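Local coordinates for DNA mimic protein DMP12 (Neisseria meningitidis MC58, PDB 3W1O) that mimics DNA, binding the histone-like protein HU at its DNA-binding sites and so partly keeping HU off DNA, probably more as a regulator than a competitive inhibitor, at residues V38-E42 against N43-E47; P96-K99 against N100-V104. All blocks are in the same frame, centred on the assembly; numbering follows the deposited sequence.

Interaction 1: V38-E42 against N43-E47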
ATOM      1  N   VAL A  38      -6.048  -0.471  -1.741  1.00 20.70           N
ATOM      2  CA  VAL A  38      -5.780   0.348  -2.913  1.00 21.28           C
ATOM      3  C   VAL A  38      -5.424  -0.610  -4.067  1.00 22.19           C
ATOM      4  O   VAL A  38      -4.475  -1.360  -3.967  1.00 20.04           O
ATOM      5  CB  VAL A  38      -4.622   1.320  -2.686  1.00 22.31           C
ATOM      6  CG1 VAL A  38      -4.430   2.204  -3.922  1.00 21.78           C
ATOM      7  CG2 VAL A  38      -4.896   2.209  -1.453  1.00 24.12           C
ATOM      8  N   GLU A  39      -6.167  -0.538  -5.167  1.00 20.47           N
ATOM      9  CA  GLU A  39      -5.859  -1.301  -6.361  1.00 21.23           C
ATOM     10  C   GLU A  39      -5.110  -0.373  -7.296  1.00 22.01           C
ATOM     11  O   GLU A  39      -5.558   0.753  -7.534  1.00 23.93           O
ATOM     12  CB  GLU A  39      -7.197  -1.711  -7.004  1.00 22.90           C
ATOM     13  CG  GLU A  39      -7.063  -2.456  -8.294  1.00 26.59           C
ATOM     14  CD  GLU A  39      -8.424  -2.714  -8.911  1.00 29.62           C
ATOM     15  OE1 GLU A  39      -9.309  -1.816  -8.865  1.00 31.25           O
ATOM     16  OE2 GLU A  39      -8.576  -3.820  -9.440  1.00 30.26           O
ATOM     17  N   ILE A  40      -3.983  -0.825  -7.848  1.00 20.19           N
ATOM     18  CA  ILE A  40      -3.121   0.052  -8.611  1.00 19.88           C
ATOM     19  C   ILE A  40      -2.888  -0.574  -9.970  1.00 20.32           C
ATOM     20  O   ILE A  40      -2.355  -1.664 -10.044  1.00 20.33           O
ATOM     21  CB  ILE A  40      -1.785   0.285  -7.914  1.00 20.26           C
ATOM     22  CG1 ILE A  40      -2.052   0.776  -6.498  1.00 19.09           C
ATOM     23  CG2 ILE A  40      -0.937   1.364  -8.675  1.00 20.84           C
ATOM     24  CD1 ILE A  40      -0.769   1.093  -5.660  1.00 23.60           C
ATOM     25  N   THR A  41      -3.221   0.149 -11.039  1.00 19.37           N
ATOM     26  CA  THR A  41      -3.138  -0.475 -12.343  1.00 21.36           C
ATOM     27  C   THR A  41      -1.730  -0.346 -12.917  1.00 21.60           C
ATOM     28  O   THR A  41      -0.927   0.446 -12.449  1.00 19.24           O
ATOM     29  CB  THR A  41      -4.105   0.214 -13.304  1.00 22.10           C
ATOM     30  OG1 THR A  41      -3.690   1.575 -13.453  1.00 21.83           O
ATOM     31  CG2 THR A  41      -5.513   0.168 -12.726  1.00 24.12           C
ATOM     32  N   GLU A  42      -1.443  -1.111 -13.971  1.00 23.06           N
ATOM     33  CA  GLU A  42      -0.192  -0.903 -14.713  1.00 25.49           C
ATOM     34  C   GLU A  42       0.057   0.571 -15.066  1.00 24.99           C
ATOM     35  O   GLU A  42       1.192   1.067 -14.953  1.00 25.44           O
ATOM     36  CB  GLU A  42      -0.185  -1.748 -16.003  1.00 26.97           C
ATOM     37  CG  GLU A  42      -0.207  -3.237 -15.749  1.00 33.56           C
ATOM     38  CD  GLU A  42      -0.511  -4.065 -17.016  1.00 41.23           C
ATOM     39  OE1 GLU A  42      -0.594  -3.475 -18.121  1.00 42.47           O
ATOM     40  OE2 GLU A  42      -0.657  -5.305 -16.883  1.00 43.45           O
ATOM     41  N   ASN A  43      -0.967   1.269 -15.550  1.00 25.63           N
ATOM     42  CA  ASN A  43      -0.732   2.640 -16.007  1.00 25.82           C
ATOM     43  C   ASN A  43      -0.420   3.553 -14.831  1.00 24.06           C
ATOM     44  O   ASN A  43       0.368   4.462 -14.954  1.00 23.98           O
ATOM     45  CB  ASN A  43      -1.904   3.177 -16.848  1.00 27.39           C
ATOM     46  CG  ASN A  43      -1.958   2.510 -18.224  1.00 31.49           C
ATOM     47  OD1 ASN A  43      -0.935   2.006 -18.715  1.00 37.95           O
ATOM     48  ND2 ASN A  43      -3.129   2.473 -18.831  1.00 36.84           N
ATOM     49  N   GLN A  44      -1.049   3.295 -13.689  1.00 23.25           N
ATOM     50  CA  GLN A  44      -0.682   4.026 -12.471  1.00 22.02           C
ATOM     51  C   GLN A  44       0.728   3.678 -12.033  1.00 20.82           C
ATOM     52  O   GLN A  44       1.434   4.535 -11.537  1.00 20.94           O
ATOM     53  CB  GLN A  44      -1.618   3.654 -11.325  1.00 21.40           C
ATOM     54  CG  GLN A  44      -3.002   4.252 -11.568  1.00 25.97           C
ATOM     55  CD  GLN A  44      -3.963   3.815 -10.520  1.00 25.13           C
ATOM     56  OE1 GLN A  44      -4.208   2.633 -10.353  1.00 27.03           O
ATOM     57  NE2 GLN A  44      -4.507   4.782  -9.782  1.00 29.01           N
ATOM     58  N   ILE A  45       1.093   2.404 -12.118  1.00 20.59           N
ATOM     59  CA  ILE A  45       2.449   1.998 -11.706  1.00 20.22           C
ATOM     60  C   ILE A  45       3.449   2.791 -12.531  1.00 20.92           C
ATOM     61  O   ILE A  45       4.425   3.336 -12.013  1.00 20.52           O
ATOM     62  CB  ILE A  45       2.633   0.485 -11.898  1.00 20.39           C
ATOM     63  CG1 ILE A  45       1.798  -0.248 -10.862  1.00 19.46           C
ATOM     64  CG2 ILE A  45       4.103   0.067 -11.824  1.00 18.77           C
ATOM     65  CD1 ILE A  45       1.735  -1.789 -11.022  1.00 20.16           C
ATOM     66  N   ILE A  46       3.215   2.862 -13.825  1.00 20.65           N
ATOM     67  CA  ILE A  46       4.199   3.523 -14.699  1.00 21.82           C
ATOM     68  C   ILE A  46       4.199   5.017 -14.472  1.00 21.92           C
ATOM     69  O   ILE A  46       5.245   5.644 -14.312  1.00 21.18           O
ATOM     70  CB  ILE A  46       3.924   3.185 -16.196  1.00 21.46           C
ATOM     71  CG1 ILE A  46       4.145   1.682 -16.425  1.00 21.95           C
ATOM     72  CG2 ILE A  46       4.774   4.136 -17.133  1.00 20.42           C
ATOM     73  CD1 ILE A  46       3.608   1.150 -17.774  1.00 22.97           C
ATOM     74  N   GLU A  47       3.013   5.592 -14.396  1.00 21.65           N
ATOM     75  CA  GLU A  47       2.904   7.030 -14.168  1.00 23.99           C
ATOM     76  C   GLU A  47       3.689   7.435 -12.933  1.00 22.14           C
ATOM     77  O   GLU A  47       4.475   8.384 -12.936  1.00 23.50           O
ATOM     78  CB  GLU A  47       1.416   7.353 -13.941  1.00 23.67           C
ATOM     79  CG  GLU A  47       1.099   8.821 -13.664  1.00 30.56           C
ATOM     80  CD  GLU A  47      -0.408   9.090 -13.404  1.00 36.98           C
ATOM     81  OE1 GLU A  47      -1.271   8.154 -13.356  1.00 40.01           O
ATOM     82  OE2 GLU A  47      -0.707  10.275 -13.201  1.00 40.89           O
TER
HETATM   83  O   HOH W   1      -6.197   3.363  -7.195  1.00 30.37           O
HETATM   84  O   HOH W   2      -6.899   2.096  -9.736  1.00 39.52           O

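Interaction 2: P96-K99 against N100-V104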
ATOM      1  N   PRO A  96      -4.756  11.740  -5.920  1.00 21.55           N
ATOM      2  CA  PRO A  96      -5.625  10.684  -5.361  1.00 20.08           C
ATOM      3  C   PRO A  96      -4.913   9.418  -5.010  1.00 19.78           C
ATOM      4  O   PRO A  96      -5.159   8.904  -3.935  1.00 21.09           O
ATOM      5  CB  PRO A  96      -6.654  10.437  -6.475  1.00 20.60           C
ATOM      6  CG  PRO A  96      -6.751  11.868  -7.144  1.00 22.79           C
ATOM      7  CD  PRO A  96      -5.328  12.380  -7.127  1.00 20.80           C
ATOM      8  N   LEU A  97      -4.062   8.870  -5.883  1.00 19.35           N
ATOM      9  CA  LEU A  97      -3.446   7.589  -5.520  1.00 19.69           C
ATOM     10  C   LEU A  97      -2.630   7.716  -4.226  1.00 19.33           C
ATOM     11  O   LEU A  97      -2.633   6.810  -3.372  1.00 18.25           O
ATOM     12  CB  LEU A  97      -2.538   7.098  -6.664  1.00 21.03           C
ATOM     13  CG  LEU A  97      -1.724   5.818  -6.367  1.00 21.41           C
ATOM     14  CD1 LEU A  97      -2.701   4.660  -6.166  1.00 20.90           C
ATOM     15  CD2 LEU A  97      -0.751   5.514  -7.531  1.00 25.39           C
ATOM     16  N   VAL A  98      -1.896   8.819  -4.091  1.00 18.85           N
ATOM     17  CA  VAL A  98      -1.072   9.011  -2.917  1.00 19.51           C
ATOM     18  C   VAL A  98      -1.968   9.172  -1.702  1.00 19.05           C
ATOM     19  O   VAL A  98      -1.682   8.597  -0.663  1.00 18.20           O
ATOM     20  CB  VAL A  98      -0.091  10.203  -3.088  1.00 20.26           C
ATOM     21  CG1 VAL A  98       0.795  10.370  -1.818  1.00 20.06           C
ATOM     22  CG2 VAL A  98       0.792   9.964  -4.364  1.00 23.53           C
ATOM     23  N   LYS A  99      -3.085   9.931  -1.829  1.00 17.81           N
ATOM     24  CA  LYS A  99      -4.032  10.042  -0.748  1.00 19.30           C
ATOM     25  C   LYS A  99      -4.606   8.688  -0.357  1.00 19.62           C
ATOM     26  O   LYS A  99      -4.834   8.427   0.825  1.00 20.83           O
ATOM     27  CB  LYS A  99      -5.208  10.975  -1.094  1.00 18.49           C
ATOM     28  CG  LYS A  99      -4.818  12.483  -1.179  1.00 20.39           C
ATOM     29  CD  LYS A  99      -6.025  13.312  -1.726  1.00 18.05           C
ATOM     30  CE  LYS A  99      -7.239  13.115  -0.795  1.00 20.51           C
ATOM     31  NZ  LYS A  99      -8.179  14.180  -1.126  1.00 18.17           N
ATOM     32  N   ASN A 100      -4.889   7.870  -1.362  1.00 20.41           N
ATOM     33  CA  ASN A 100      -5.463   6.589  -1.102  1.00 20.67           C
ATOM     34  C   ASN A 100      -4.479   5.682  -0.344  1.00 20.08           C
ATOM     35  O   ASN A 100      -4.897   4.923   0.529  1.00 19.85           O
ATOM     36  CB  ASN A 100      -5.913   5.950  -2.401  1.00 20.67           C
ATOM     37  CG  ASN A 100      -7.174   6.604  -2.943  1.00 23.50           C
ATOM     38  OD1 ASN A 100      -7.927   7.202  -2.177  1.00 27.69           O
ATOM     39  ND2 ASN A 100      -7.378   6.523  -4.234  1.00 24.44           N
ATOM     40  N   ILE A 101      -3.206   5.751  -0.718  1.00 17.97           N
ATOM     41  CA  ILE A 101      -2.196   4.917  -0.032  1.00 18.93           C
ATOM     42  C   ILE A 101      -2.064   5.445   1.381  1.00 18.68           C
ATOM     43  O   ILE A 101      -2.135   4.675   2.350  1.00 17.76           O
ATOM     44  CB  ILE A 101      -0.830   4.948  -0.756  1.00 18.51           C
ATOM     45  CG1 ILE A 101      -0.944   4.180  -2.068  1.00 20.72           C
ATOM     46  CG2 ILE A 101       0.256   4.300   0.121  1.00 20.93           C
ATOM     47  CD1 ILE A 101       0.314   4.335  -2.983  1.00 18.44           C
ATOM     48  N   ILE A 102      -2.006   6.769   1.508  1.00 17.52           N
ATOM     49  CA  ILE A 102      -1.939   7.377   2.853  1.00 18.83           C
ATOM     50  C   ILE A 102      -3.086   6.906   3.745  1.00 19.04           C
ATOM     51  O   ILE A 102      -2.912   6.611   4.954  1.00 19.10           O
ATOM     52  CB  ILE A 102      -1.874   8.917   2.768  1.00 19.64           C
ATOM     53  CG1 ILE A 102      -0.501   9.383   2.272  1.00 19.26           C
ATOM     54  CG2 ILE A 102      -2.195   9.539   4.139  1.00 19.79           C
ATOM     55  CD1 ILE A 102      -0.506  10.912   1.845  1.00 19.85           C
ATOM     56  N   HIS A 103      -4.266   6.802   3.147  1.00 19.07           N
ATOM     57  CA  HIS A 103      -5.413   6.441   3.941  1.00 20.75           C
ATOM     58  C   HIS A 103      -5.323   5.020   4.490  1.00 21.42           C
ATOM     59  O   HIS A 103      -5.754   4.749   5.635  1.00 20.88           O
ATOM     60  CB  HIS A 103      -6.692   6.523   3.127  1.00 21.44           C
ATOM     61  CG  HIS A 103      -7.895   6.356   3.980  1.00 25.29           C
ATOM     62  ND1 HIS A 103      -8.276   7.312   4.902  1.00 27.61           N
ATOM     63  CD2 HIS A 103      -8.732   5.304   4.147  1.00 25.57           C
ATOM     64  CE1 HIS A 103      -9.335   6.875   5.563  1.00 28.99           C
ATOM     65  NE2 HIS A 103      -9.633   5.660   5.123  1.00 27.52           N
ATOM     66  N   VAL A 104      -4.863   4.095   3.639  1.00 20.16           N
ATOM     67  CA  VAL A 104      -4.622   2.717   4.116  1.00 19.82           C
ATOM     68  C   VAL A 104      -3.645   2.718   5.260  1.00 19.19           C
ATOM     69  O   VAL A 104      -3.863   2.059   6.267  1.00 20.23           O
ATOM     70  CB  VAL A 104      -4.046   1.838   3.003  1.00 19.35           C
ATOM     71  CG1 VAL A 104      -3.683   0.399   3.603  1.00 18.62           C
ATOM     72  CG2 VAL A 104      -5.142   1.726   1.913  1.00 20.50           C
TER

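Interaction 1: V38-E42 against N43-E47
T41 and Q44 meet where the edge strand 37-40 gives way to helix 42-51, and the axes of strand 38-40 and helix 43-47 stand at 81°. T41 holds the N-cap position, and its carbonyl O takes the first helical bond, from I45 N (2.8 Å); E42 O accepts from I46 N one step later. The two side chains complete a capping box. T41 OG1 accepts from Q44 N at 3.2 Å with an N-H...O angle of 164°; it is put there by a chi1 of 63°, which tucks OG1 between the residue's own N and carbonyl carbon. In return Q44 reaches back with an extended chain, and its OE1 receives T41 N at 2.8 Å, in the carbonyl plane and on a lone pair. A weak bond from T41 OG1 to the same OE1 closes the ring of contacts. One water bridges E39 O to Q44 OE1, donating to both, and a second joins E39 O weakly to NE2, so both ends of the amide have water links to the strand backbone. Beside the box, I40 CG2 lies 3.6 Å from Q44 CB and 3.9 Å from I45 CG1, crossing both side chains at about a right angle, while the rest of I40 leads off toward L7, I9 and L97. T41 N and a water at OE1, with the weak OG1 bond added, favour one setting of the amide. Q44 N, in the first turn, gains a side-chain acceptor in T41 OG1, and the N-H of the N-cap residue itself is taken by Q44 OE1.

Interaction 2: P96-K99 against N100-V104
V98 lays its CG1 methyl against CD1 of I102, one helical turn ahead, at 3.9 Å. CG1 of V98 is anti to its backbone N (chi1 -179°), which directs this methyl along the helix toward the next turn, and the two side chains meet at a slant. I102 also runs close over the backbone: its CG1 is 3.3 Å from V98 O, the carbonyl that accepts I102 N at 2.9 Å. Around the helix, L97 and I101 form a looser pair, L97 CG to I101 CD1 at 4.2 Å, with I101 CG1 beside L97 O. Here too the carbonyl under the isoleucine takes that residue's own N-H.

N100 follows the same pattern with a polar group. Its CG, beside the backbone N at chi1 -74°, folds back over the carbonyl of P96 and comes within 3.2 Å of P96 O. The amide nitrogen is nearby but poorly angled for a bond; P96 O accepts from N100 N (2.8 Å), which arrives almost in line with the carbonyl. H103 N continues the series on K99 O with a more bent N-H...O angle of 142°, while the imidazole swings away and bonds through NE2 to E35.

The residues divide by face. V98, I101 and I102 pack on L87 of helix 77-88, L97 touches V38 and I40 of the edge strand, and K99 is exposed. This is the i to i+4 pattern of an amphipathic alpha helix, opening at P96 in the first turn, where a proline is readily accommodated; in this alpha+beta fold helix 96-111 is wedged between the antiparallel sheet and helix 77-88.

Interactions 1 and 2 lie 13 Å apart between centres but touch through V38 and I40. V38 CG2 packs against V104 CG2 and N100 O, both at 3.4 Å, while its CG1 meets L97 CD1 at 3.7 Å; I40 CG1 approaches the same L97 methyl at 4.0 Å. The strand leading into the capping box of 38-47 thus rests on the inner face of helix 96-111. L97 also touches Q44 and Y48, and V98 joins it on Y48, so helix 42-51 shares this packing. Interaction 1 is largely at the surface, interaction 2 partly buried; together they join the sheet edge to two helices of the monomer that presents the DNA-like shape to HU.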